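2-hydroxyhepta-2,4-diene-1,7-dioate isomerase (Mycobacterium abscessus, PDB 3RR6) is of unproven function but probably acts as a metal-dependent isomerase or acetylpyruvate hydrolase of the fumarylacetoacetate hydrolase family. Local coordinates at residues Gly71-Ala76 / Leu205-Val210; Glu87-Phe92 / Val214-Ala219; Glu118-Ile123 / Val228-Thr233; Pro184-Ile189 / Arg200-Leu205. All coordinates share one frame; numbering follows the deposited sequence. Where two conformers were deposited one is given.

In the fold
From the N terminus, segments 71-76, 87-92 and 118-123 come first in turn, and each waits more than a hundred residues for its partner. Segment 184-189 follows and is met almost at once by 200-205, so contact 4 closes a short hairpin nested inside the loops of the other three. The chain then runs through Leu205, shared by contacts 4 and 1, into 205-210, which closes contact 1. Helix 210-220 closes contact 2 and strand 228-230 closes contact 3, so contacts 1, 2 and 3 cross one another. Contact 3 lies near the centre of the chain and touches all the others, tying the hairpin, the loops and the helix to the central strands.

Contact 1 of 4, residues Gly71-Ala76 / Leu205-Val210; sequences GKNYAA and LLLHDV. With EDO (1,2-ethanediol), chain O; EDO (1,2-ethanediol), chain M.
Asn73 faces Leu207 and His208 beside a single beta bridge, Tyr74 with Leu206, that joins two loops of the fumarylacetoacetate hydrolase-type fold. The bridge is held by Leu207 N to Asn73 O and Ala75 N to Leu205 O, each 2.8 Å. From CB, the Asn73 side chain sets CG anti to the backbone N (chi1 -159°), swinging the amide across to the backbone of His208. There OD1 accepts from His208 N at 2.9 Å, and ND2 gives to His208 O at 3.0 Å, in the carbonyl plane on a lone pair. Asparagine suits the place because its carbonyl oxygen and one N-H match the backbone N-H and C=O of a single residue; the second N-H goes to Thr231 O, satisfying the buried amide. ND2 also lies against the methyl Leu206 CD2, and OD1 at the edge of the imidazole, 3.3 Å from His208 CD2, while NE2 of that ring bonds Glu87 O. Leu206 CD2 covers one face of the Tyr74 ring, a CH-pi contact 3.9 Å from the centroid. Small Ala75 lets Leu207 CD2 approach its CB to 3.8 Å. Beside the bridge, Tyr74 N donates to O1 of a 1,2-ethanediol, probably from the crystallisation liquor, at 3.0 Å.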
# COMPACT_ATOMS: atom_id res chain seq x y z
N GLY A 71 12.56 2.39 1.90
CA GLY A 71 13.24 1.27 2.55
C GLY A 71 12.95 1.30 4.04
O GLY A 71 12.82 2.37 4.61
N LYS A 72 12.85 0.13 4.67
CA LYS A 72 12.84 0.04 6.14
C LYS A 72 11.92 1.08 6.83
O LYS A 72 10.70 0.94 6.74
CB LYS A 72 14.29 0.09 6.64
CG LYS A 72 15.15 -1.03 6.05
CD LYS A 72 16.60 -0.97 6.52
CE LYS A 72 17.44 -2.05 5.85
NZ LYS A 72 17.51 -1.84 4.38
N ASN A 73 12.48 2.07 7.52
CA ASN A 73 11.73 3.24 8.06
C ASN A 73 10.96 3.06 9.38
O ASN A 73 10.12 3.90 9.71
CB ASN A 73 10.80 3.87 7.01
CG ASN A 73 10.43 5.31 7.33
OD1 ASN A 73 11.26 6.07 7.85
ND2 ASN A 73 9.18 5.70 7.02
N TYR A 74 11.24 1.99 10.11
CA TYR A 74 10.65 1.79 11.44
C TYR A 74 11.71 1.71 12.53
O TYR A 74 12.71 1.00 12.39
CB TYR A 74 9.84 0.50 11.48
CG TYR A 74 8.44 0.63 10.94
CD1 TYR A 74 8.19 0.63 9.58
CD2 TYR A 74 7.36 0.77 11.80
CE1 TYR A 74 6.90 0.75 9.09
CE2 TYR A 74 6.07 0.89 11.33
CZ TYR A 74 5.84 0.88 9.97
OH TYR A 74 4.57 1.01 9.48
N ALA A 75 11.46 2.41 13.63
CA ALA A 75 12.22 2.22 14.86
C ALA A 75 11.82 0.88 15.48
O ALA A 75 10.68 0.44 15.35
CB ALA A 75 11.94 3.35 15.84
N ALA A 76 12.77 0.26 16.17
CA ALA A 76 12.51 -1.00 16.89
C ALA A 76 11.57 -0.85 18.09
O ALA A 76 10.81 -1.77 18.40
CB ALA A 76 13.83 -1.62 17.33
N LEU A 205 6.01 4.41 15.17
CA LEU A 205 7.44 4.12 15.07
C LEU A 205 8.05 4.43 13.69
O LEU A 205 9.20 4.10 13.44
CB LEU A 205 7.71 2.66 15.49
CG LEU A 205 7.28 2.35 16.93
CD1 LEU A 205 7.61 0.91 17.29
CD2 LEU A 205 7.93 3.31 17.93
N LEU A 206 7.30 5.07 12.79
CA LEU A 206 7.90 5.52 11.52
C LEU A 206 9.02 6.53 11.79
O LEU A 206 8.82 7.51 12.54
CB LEU A 206 6.85 6.16 10.60
CG LEU A 206 5.83 5.23 9.95
CD1 LEU A 206 4.75 6.05 9.24
CD2 LEU A 206 6.49 4.30 8.96
N LEU A 207 10.20 6.29 11.22
CA LEU A 207 11.35 7.18 11.44
C LEU A 207 11.12 8.52 10.73
O LEU A 207 11.33 9.60 11.31
CB LEU A 207 12.64 6.52 10.96
CG LEU A 207 13.06 5.29 11.79
CD1 LEU A 207 14.18 4.54 11.10
CD2 LEU A 207 13.45 5.69 13.20
N HIS A 208 10.72 8.42 9.47
CA HIS A 208 10.20 9.54 8.69
C HIS A 208 8.70 9.35 8.61
O HIS A 208 8.22 8.36 8.03
CB HIS A 208 10.84 9.57 7.30
CG HIS A 208 12.33 9.61 7.33
ND1 HIS A 208 13.04 10.77 7.54
CD2 HIS A 208 13.24 8.62 7.22
CE1 HIS A 208 14.33 10.50 7.54
NE2 HIS A 208 14.48 9.20 7.35
N ASP A 209 7.94 10.28 9.18
CA ASP A 209 6.49 10.16 9.20
C ASP A 209 5.89 10.50 7.84
O ASP A 209 6.63 10.83 6.90
CB ASP A 209 5.86 10.96 10.36
CG ASP A 209 6.03 12.46 10.24
OD1 ASP A 209 6.35 12.99 9.15
OD2 ASP A 209 5.85 13.15 11.28
N VAL A 210 4.58 10.37 7.70
CA VAL A 210 3.92 10.56 6.40
C VAL A 210 4.30 11.91 5.79
O VAL A 210 4.63 12.00 4.60
CB VAL A 210 2.40 10.39 6.52
CG1 VAL A 210 1.67 10.95 5.30
CG2 VAL A 210 2.05 8.92 6.74
C1 EDO O . 12.21 -1.86 9.92
O1 EDO O . 12.11 -0.68 9.11
C2 EDO O . 13.66 -2.19 10.20
O2 EDO O . 14.29 -2.70 9.01
C1 EDO M . 13.44 9.33 15.39
O1 EDO M . 14.79 8.85 15.37
C2 EDO M . 12.93 9.43 13.96
O2 EDO M . 11.97 10.47 13.82

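Contact 2 of 4, residues Glu87-Phe92 / Val214-Ala219; sequences ESPVIF and VEWVSA
Pro89 sets its three methylenes over one face of the Trp216 indole, the main bump in a surface packing of helix 210-220 of the fumarylacetoacetate hydrolase-type fold against the segment leading into strand 91-94. Trp216 CG is anti to the backbone N (chi1 -176°), which throws the indole out toward the proline. Pro89 CB sits above the five-membered ring, 3.6 Å from its centroid and 7° off the normal, a CH-pi contact. Pro89 CG rides over the ring fusion, 3.6 Å from Trp216 CD2, and Pro89 CD lies above the six-membered part, 3.7 Å from Trp216 CE3. The rigid pyrrolidine, which offers three methylenes at one level, suits such an aromatic surface. Ser88 CB approaches the distal corner of the indole at CH2. At the other end Ile91 pushes its methyl CG2 into the hollow between two helix residues, 3.9 Å from Trp216 CD1 and 4.1 Å from Val217 CG2. Isoleucine suits the place because its beta branch keeps CG2 close to the backbone. No direct hydrogen bond crosses, but a water joins the two: it accepts from Trp216 NE1 at 3.1 Å and from Ile91 N, and donates to Pro89 O at 2.8 Å.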
# COMPACT_ATOMS: atom_id res chain seq x y z
N GLU A 87 18.85 8.11 9.43
CA GLU A 87 19.48 8.23 8.12
C GLU A 87 18.45 8.81 7.16
O GLU A 87 17.24 8.71 7.41
CB GLU A 87 19.95 6.87 7.62
CG GLU A 87 21.06 6.23 8.46
CD GLU A 87 22.32 7.07 8.50
OE1 GLU A 87 22.83 7.44 7.42
OE2 GLU A 87 22.80 7.37 9.62
N SER A 88 18.92 9.42 6.08
CA SER A 88 18.01 10.01 5.10
C SER A 88 17.21 8.91 4.40
O SER A 88 17.66 7.77 4.33
CB SER A 88 18.75 10.87 4.07
OG SER A 88 19.91 10.23 3.59
N PRO A 89 16.01 9.25 3.91
CA PRO A 89 15.19 8.24 3.22
C PRO A 89 15.88 7.59 2.02
O PRO A 89 16.64 8.26 1.30
CB PRO A 89 13.98 9.04 2.74
CG PRO A 89 13.89 10.16 3.71
CD PRO A 89 15.30 10.53 4.00
N VAL A 90 15.61 6.30 1.82
CA VAL A 90 16.04 5.58 0.63
C VAL A 90 14.77 5.18 -0.11
O VAL A 90 13.97 4.42 0.43
CB VAL A 90 16.84 4.32 1.00
CG1 VAL A 90 17.15 3.50 -0.25
CG2 VAL A 90 18.13 4.69 1.71
N ILE A 91 14.57 5.72 -1.31
CA ILE A 91 13.33 5.42 -2.05
C ILE A 91 13.61 4.58 -3.28
O ILE A 91 14.72 4.55 -3.79
CB ILE A 91 12.57 6.71 -2.44
CG1 ILE A 91 13.39 7.58 -3.41
CG2 ILE A 91 12.19 7.49 -1.18
CD1 ILE A 91 12.61 8.75 -4.02
N PHE A 92 12.57 3.90 -3.75
CA PHE A 92 12.63 3.17 -5.01
C PHE A 92 11.25 3.14 -5.62
O PHE A 92 10.28 3.58 -4.98
CB PHE A 92 13.18 1.76 -4.81
CG PHE A 92 12.61 1.07 -3.64
CD1 PHE A 92 13.18 1.23 -2.38
CD2 PHE A 92 11.48 0.28 -3.76
CE1 PHE A 92 12.66 0.61 -1.27
CE2 PHE A 92 10.94 -0.35 -2.64
CZ PHE A 92 11.53 -0.17 -1.40
N VAL A 214 6.31 12.45 2.21
CA VAL A 214 5.77 13.24 1.08
C VAL A 214 6.71 14.40 0.75
O VAL A 214 6.97 14.69 -0.42
CB VAL A 214 4.35 13.72 1.37
CG1 VAL A 214 3.87 14.73 0.32
CG2 VAL A 214 3.40 12.52 1.43
N GLU A 215 7.26 15.06 1.77
CA GLU A 215 8.24 16.11 1.53
C GLU A 215 9.46 15.62 0.74
O GLU A 215 9.88 16.25 -0.23
CB GLU A 215 8.69 16.76 2.85
CG GLU A 215 9.60 17.96 2.66
CD GLU A 215 9.98 18.63 3.96
OE1 GLU A 215 9.10 19.17 4.64
OE2 GLU A 215 11.19 18.62 4.30
N TRP A 216 10.01 14.48 1.15
CA TRP A 216 11.19 13.94 0.47
C TRP A 216 10.87 13.53 -0.97
O TRP A 216 11.58 13.94 -1.90
CB TRP A 216 11.74 12.74 1.25
CG TRP A 216 13.00 12.16 0.69
CD1 TRP A 216 13.11 11.12 -0.19
CD2 TRP A 216 14.35 12.56 1.00
NE1 TRP A 216 14.44 10.86 -0.45
CE2 TRP A 216 15.22 11.73 0.27
CE3 TRP A 216 14.90 13.54 1.83
CZ2 TRP A 216 16.60 11.84 0.34
CZ3 TRP A 216 16.27 13.66 1.90
CH2 TRP A 216 17.11 12.81 1.15
N VAL A 217 9.82 12.74 -1.14
CA VAL A 217 9.50 12.20 -2.47
C VAL A 217 9.11 13.34 -3.42
O VAL A 217 9.56 13.38 -4.55
CB VAL A 217 8.41 11.14 -2.40
CG1 VAL A 217 8.01 10.70 -3.84
CG2 VAL A 217 8.89 9.95 -1.59
N SER A 218 8.27 14.27 -2.95
CA SER A 218 7.81 15.35 -3.84
C SER A 218 8.88 16.39 -4.13
O SER A 218 8.72 17.18 -5.05
CB SER A 218 6.55 16.01 -3.29
OG SER A 218 6.86 16.84 -2.18
N ALA A 219 9.97 16.43 -3.36
CA ALA A 219 11.10 17.28 -3.70
C ALA A 219 11.86 16.71 -4.91
O ALA A 219 12.46 17.46 -5.68
CB ALA A 219 12.05 17.41 -2.50
O HOH W 1 16.17 8.52 -1.43

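Contact 3 of 4, residues Glu118-Ile123 / Val228-Thr233; sequences EGELAI and VILTGT. With EDO (1,2-ethanediol), chain O.
Thr233 OG1 donates to Gly119 O at 2.7 Å, and Gly232 N donates to Glu120 OE1 at 2.8 Å, the carboxylate oxygen being met from well above its plane. Next along, Leu121 O takes two bonds from one residue, Thr231 OG1 at 2.8 Å and Thr231 N at 3.0 Å, the latter almost in line with the carbonyl. A threonine fits here because its hydroxyl doubles the grip of its own amide. A water accepts from Leu121 N and donates to Thr231 OG1 and Gly232 O, filling in where the backbones part. Beyond it the regular antiparallel pairing takes over: Ile123 and Ile229 form a hydrogen-bonded pair, N to O in both directions, and Ala122 and Leu230 a non-hydrogen-bonded one. Gly232 has a positive phi (111°) at which a CB would strike the preceding carbonyl oxygen, which explains the residue. Leu230 CD2 lies 3.6 Å from Ala122 CB on one face; on the other Ile123 reaches past the strand end, its CD1 3.5 Å from Thr231 CG2 and the side chains at about a right angle. Glu118 and Glu120, with Asp149 nearby, are consistent with the carboxylate cluster that holds a divalent metal in relatives. Within the fold, strand 115-125 is also paired with strand 141-152, and strand 228-230 runs parallel to strand 67-70, where Leu230 touches Val67 and Ala69. Helix 210-220 covers the face that bears Ile123 and Ile229, with Val210 on Ile123 and Ile213 on Ile229 and Thr231.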
# COMPACT_ATOMS: atom_id res chain seq x y z
N GLU A 118 6.45 -7.84 2.89
CA GLU A 118 6.76 -6.58 3.57
C GLU A 118 5.47 -5.77 3.71
O GLU A 118 5.07 -5.05 2.79
CB GLU A 118 7.84 -5.79 2.80
CG GLU A 118 9.17 -6.55 2.69
CD GLU A 118 10.31 -5.79 2.06
OE1 GLU A 118 10.17 -4.59 1.77
OE2 GLU A 118 11.37 -6.42 1.85
N GLY A 119 4.79 -5.92 4.84
CA GLY A 119 3.52 -5.21 5.04
C GLY A 119 3.76 -3.74 5.28
O GLY A 119 4.65 -3.38 6.05
N GLU A 120 2.97 -2.88 4.63
CA GLU A 120 3.19 -1.42 4.70
C GLU A 120 1.89 -0.61 4.68
O GLU A 120 0.91 -1.00 4.05
CB GLU A 120 4.07 -0.95 3.53
CG GLU A 120 5.25 -1.88 3.26
CD GLU A 120 6.48 -1.25 2.68
OE1 GLU A 120 6.48 -0.05 2.37
OE2 GLU A 120 7.50 -1.97 2.61
N LEU A 121 1.91 0.52 5.37
CA LEU A 121 0.91 1.57 5.18
C LEU A 121 1.18 2.27 3.85
O LEU A 121 2.32 2.66 3.57
CB LEU A 121 0.98 2.59 6.32
CG LEU A 121 0.05 3.79 6.18
CD1 LEU A 121 -1.40 3.38 6.40
CD2 LEU A 121 0.45 4.91 7.16
N ALA A 122 0.14 2.43 3.04
CA ALA A 122 0.24 3.08 1.73
C ALA A 122 -0.46 4.43 1.72
O ALA A 122 -1.63 4.53 2.06
CB ALA A 122 -0.38 2.17 0.65
N ILE A 123 0.27 5.46 1.32
CA ILE A 123 -0.28 6.80 1.08
C ILE A 123 -0.79 6.85 -0.35
O ILE A 123 -0.10 6.44 -1.28
CB ILE A 123 0.83 7.86 1.20
CG1 ILE A 123 1.47 7.86 2.58
CG2 ILE A 123 0.31 9.27 0.86
CD1 ILE A 123 2.82 8.58 2.59
N VAL A 228 0.90 6.17 -5.44
CA VAL A 228 0.98 5.48 -4.17
C VAL A 228 2.39 5.61 -3.62
O VAL A 228 3.36 5.44 -4.36
CB VAL A 228 0.62 4.01 -4.34
CG1 VAL A 228 0.88 3.21 -3.06
CG2 VAL A 228 -0.85 3.86 -4.75
N ILE A 229 2.51 5.92 -2.33
CA ILE A 229 3.80 5.88 -1.63
C ILE A 229 3.70 4.87 -0.48
O ILE A 229 2.92 5.05 0.46
CB ILE A 229 4.25 7.24 -1.07
CG1 ILE A 229 4.24 8.31 -2.15
CG2 ILE A 229 5.65 7.08 -0.45
CD1 ILE A 229 4.43 9.75 -1.60
N LEU A 230 4.49 3.80 -0.56
CA LEU A 230 4.56 2.82 0.52
C LEU A 230 5.55 3.33 1.56
O LEU A 230 6.65 3.74 1.22
CB LEU A 230 5.01 1.46 -0.02
CG LEU A 230 4.15 0.85 -1.13
CD1 LEU A 230 4.68 -0.53 -1.49
CD2 LEU A 230 2.69 0.76 -0.70
N THR A 231 5.15 3.29 2.82
CA THR A 231 5.88 4.03 3.87
C THR A 231 6.95 3.24 4.62
O THR A 231 7.56 3.77 5.55
CB THR A 231 4.91 4.64 4.88
OG1 THR A 231 4.13 3.60 5.49
CG2 THR A 231 3.99 5.67 4.18
N GLY A 232 7.20 2.00 4.21
CA GLY A 232 8.23 1.15 4.83
C GLY A 232 7.61 -0.02 5.58
O GLY A 232 6.40 -0.18 5.62
N THR A 233 8.47 -0.86 6.17
CA THR A 233 7.99 -2.09 6.81
C THR A 233 8.79 -2.33 8.08
O THR A 233 9.98 -2.05 8.12
CB THR A 233 8.07 -3.30 5.84
OG1 THR A 233 7.20 -4.34 6.28
CG2 THR A 233 9.48 -3.84 5.71
C1 EDO O . 12.21 -1.86 9.92
O1 EDO O . 12.11 -0.68 9.11
C2 EDO O . 13.66 -2.19 10.20
O2 EDO O . 14.29 -2.70 9.01
O HOH W 2 4.43 1.26 6.76

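Contact 4 of 4, residues Pro184-Ile189 / Arg200-Leu205; sequences PADLEI and RSRTSL. With EDO (1,2-ethanediol), chain J; EDO (1,2-ethanediol), chain Q.
The beta hairpin of strands 188-193 and 196-202 is tied at its open end by Asp186, Arg202, Thr203 and Ser204. Glu188 and Arg202 form a non-hydrogen-bonded pair there, Ile189 and Ser201 a hydrogen-bonded one. Asp186 OD1 is gripped from opposite faces of its carboxylate, by Ser204 OG at 2.7 Å and by Arg202 NE at 2.8 Å in a salt bridge. The guanidinium stands nearly upright to that carboxylate, their planes 77° apart. Bent at chi3 (70°), the arginine turns back over the Glu188 backbone, so that NH2 also reaches Asp186 O at 2.9 Å. Thr203 OG1 works both ways, giving to Pro184 O at 2.6 Å and accepting from Leu187 N at 2.9 Å; a hydroxyl can do this where a strand ends and its partner turns. Further along, Arg200 NH1 makes a salt bridge to Glu188 OE1 at 3.1 Å, and the same guanidinium donates two bonds to a 1,2-ethanediol, probably from the crystallisation liquor. Arg202 NH2 has a second anion in Glu251. Set between Asp186 and Glu251, Arg202 has its charge balanced by two anions, and its NE together with the Ser204 hydroxyl would be expected to favour Asp186 as a carboxylate.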
# COMPACT_ATOMS: atom_id res chain seq x y z
N PRO A 184 -2.86 8.80 10.34
CA PRO A 184 -1.87 7.73 10.27
C PRO A 184 -0.82 7.74 11.40
O PRO A 184 0.12 6.96 11.37
CB PRO A 184 -1.17 8.01 8.93
CG PRO A 184 -1.21 9.50 8.84
CD PRO A 184 -2.54 9.91 9.42
N ALA A 185 -0.99 8.62 12.38
CA ALA A 185 0.06 8.86 13.38
C ALA A 185 0.37 7.66 14.29
O ALA A 185 1.52 7.50 14.71
CB ALA A 185 -0.29 10.08 14.23
N ASP A 186 -0.63 6.83 14.60
CA ASP A 186 -0.43 5.73 15.56
C ASP A 186 -1.38 4.55 15.34
O ASP A 186 -2.26 4.27 16.16
CB ASP A 186 -0.56 6.25 17.00
CG ASP A 186 -0.19 5.21 18.04
OD1 ASP A 186 0.61 4.30 17.72
OD2 ASP A 186 -0.70 5.30 19.18
N LEU A 187 -1.18 3.84 14.24
CA LEU A 187 -2.01 2.70 13.87
C LEU A 187 -1.22 1.40 13.98
O LEU A 187 -0.07 1.36 13.56
CB LEU A 187 -2.45 2.85 12.42
CG LEU A 187 -3.24 4.12 12.06
CD1 LEU A 187 -3.51 4.18 10.56
CD2 LEU A 187 -4.53 4.19 12.87
N GLU A 188 -1.84 0.34 14.50
CA GLU A 188 -1.20 -0.98 14.45
C GLU A 188 -1.14 -1.51 13.03
O GLU A 188 -2.10 -1.37 12.26
CB GLU A 188 -1.93 -2.02 15.32
CG GLU A 188 -1.13 -3.33 15.42
CD GLU A 188 -1.86 -4.48 16.10
OE1 GLU A 188 -1.63 -4.67 17.30
OE2 GLU A 188 -2.61 -5.22 15.41
N ILE A 189 -0.00 -2.11 12.69
CA ILE A 189 0.18 -2.81 11.42
C ILE A 189 0.68 -4.21 11.74
O ILE A 189 1.59 -4.37 12.57
CB ILE A 189 1.15 -2.04 10.48
CG1 ILE A 189 1.39 -2.83 9.19
CG2 ILE A 189 2.48 -1.71 11.17
CD1 ILE A 189 2.04 -1.99 8.10
N ARG A 200 4.54 -7.18 13.52
CA ARG A 200 3.57 -6.35 14.24
C ARG A 200 4.28 -5.12 14.80
O ARG A 200 5.26 -5.23 15.54
CB ARG A 200 2.88 -7.10 15.39
CG ARG A 200 1.67 -6.34 15.95
CD ARG A 200 1.18 -6.87 17.29
NE ARG A 200 0.68 -8.24 17.22
CZ ARG A 200 -0.60 -8.60 17.16
NH1 ARG A 200 -1.59 -7.72 17.12
NH2 ARG A 200 -0.90 -9.89 17.13
N SER A 201 3.79 -3.94 14.42
CA SER A 201 4.35 -2.70 14.93
C SER A 201 3.25 -1.64 14.92
O SER A 201 2.08 -1.97 14.78
CB SER A 201 5.54 -2.27 14.09
OG SER A 201 6.24 -1.21 14.73
N ARG A 202 3.64 -0.39 15.12
CA ARG A 202 2.70 0.72 15.05
C ARG A 202 3.32 1.83 14.22
O ARG A 202 4.54 2.03 14.23
CB ARG A 202 2.36 1.23 16.46
CG ARG A 202 1.76 0.18 17.40
CD ARG A 202 1.21 0.82 18.67
NE ARG A 202 0.02 1.61 18.38
CZ ARG A 202 -1.20 1.10 18.21
NH1 ARG A 202 -1.43 -0.20 18.35
NH2 ARG A 202 -2.21 1.92 17.92
N THR A 203 2.49 2.57 13.50
CA THR A 203 2.99 3.61 12.61
C THR A 203 3.56 4.82 13.38
O THR A 203 4.17 5.70 12.78
CB THR A 203 1.91 4.09 11.61
OG1 THR A 203 0.81 4.66 12.33
CG2 THR A 203 1.41 2.94 10.73
N SER A 204 3.36 4.86 14.69
CA SER A 204 4.05 5.82 15.55
C SER A 204 5.55 5.58 15.64
O SER A 204 6.29 6.45 16.13
CB SER A 204 3.43 5.82 16.95
OG SER A 204 3.25 4.51 17.45
N LEU A 205 6.01 4.41 15.17
CA LEU A 205 7.44 4.12 15.07
C LEU A 205 8.05 4.43 13.69
O LEU A 205 9.20 4.10 13.44
CB LEU A 205 7.71 2.66 15.49
CG LEU A 205 7.28 2.35 16.93
CD1 LEU A 205 7.61 0.91 17.29
CD2 LEU A 205 7.93 3.31 17.93
C1 EDO J . -4.11 -10.77 17.38
O1 EDO J . -3.39 -11.44 16.34
C2 EDO J . -4.90 -9.62 16.79
O2 EDO J . -4.43 -8.38 17.33
C1 EDO Q . 6.31 -7.06 17.29
O1 EDO Q . 6.82 -5.73 17.55
C2 EDO Q . 7.34 -8.19 17.22
O2 EDO Q . 7.24 -8.92 15.98
O HOH W 3 0.28 -2.59 18.93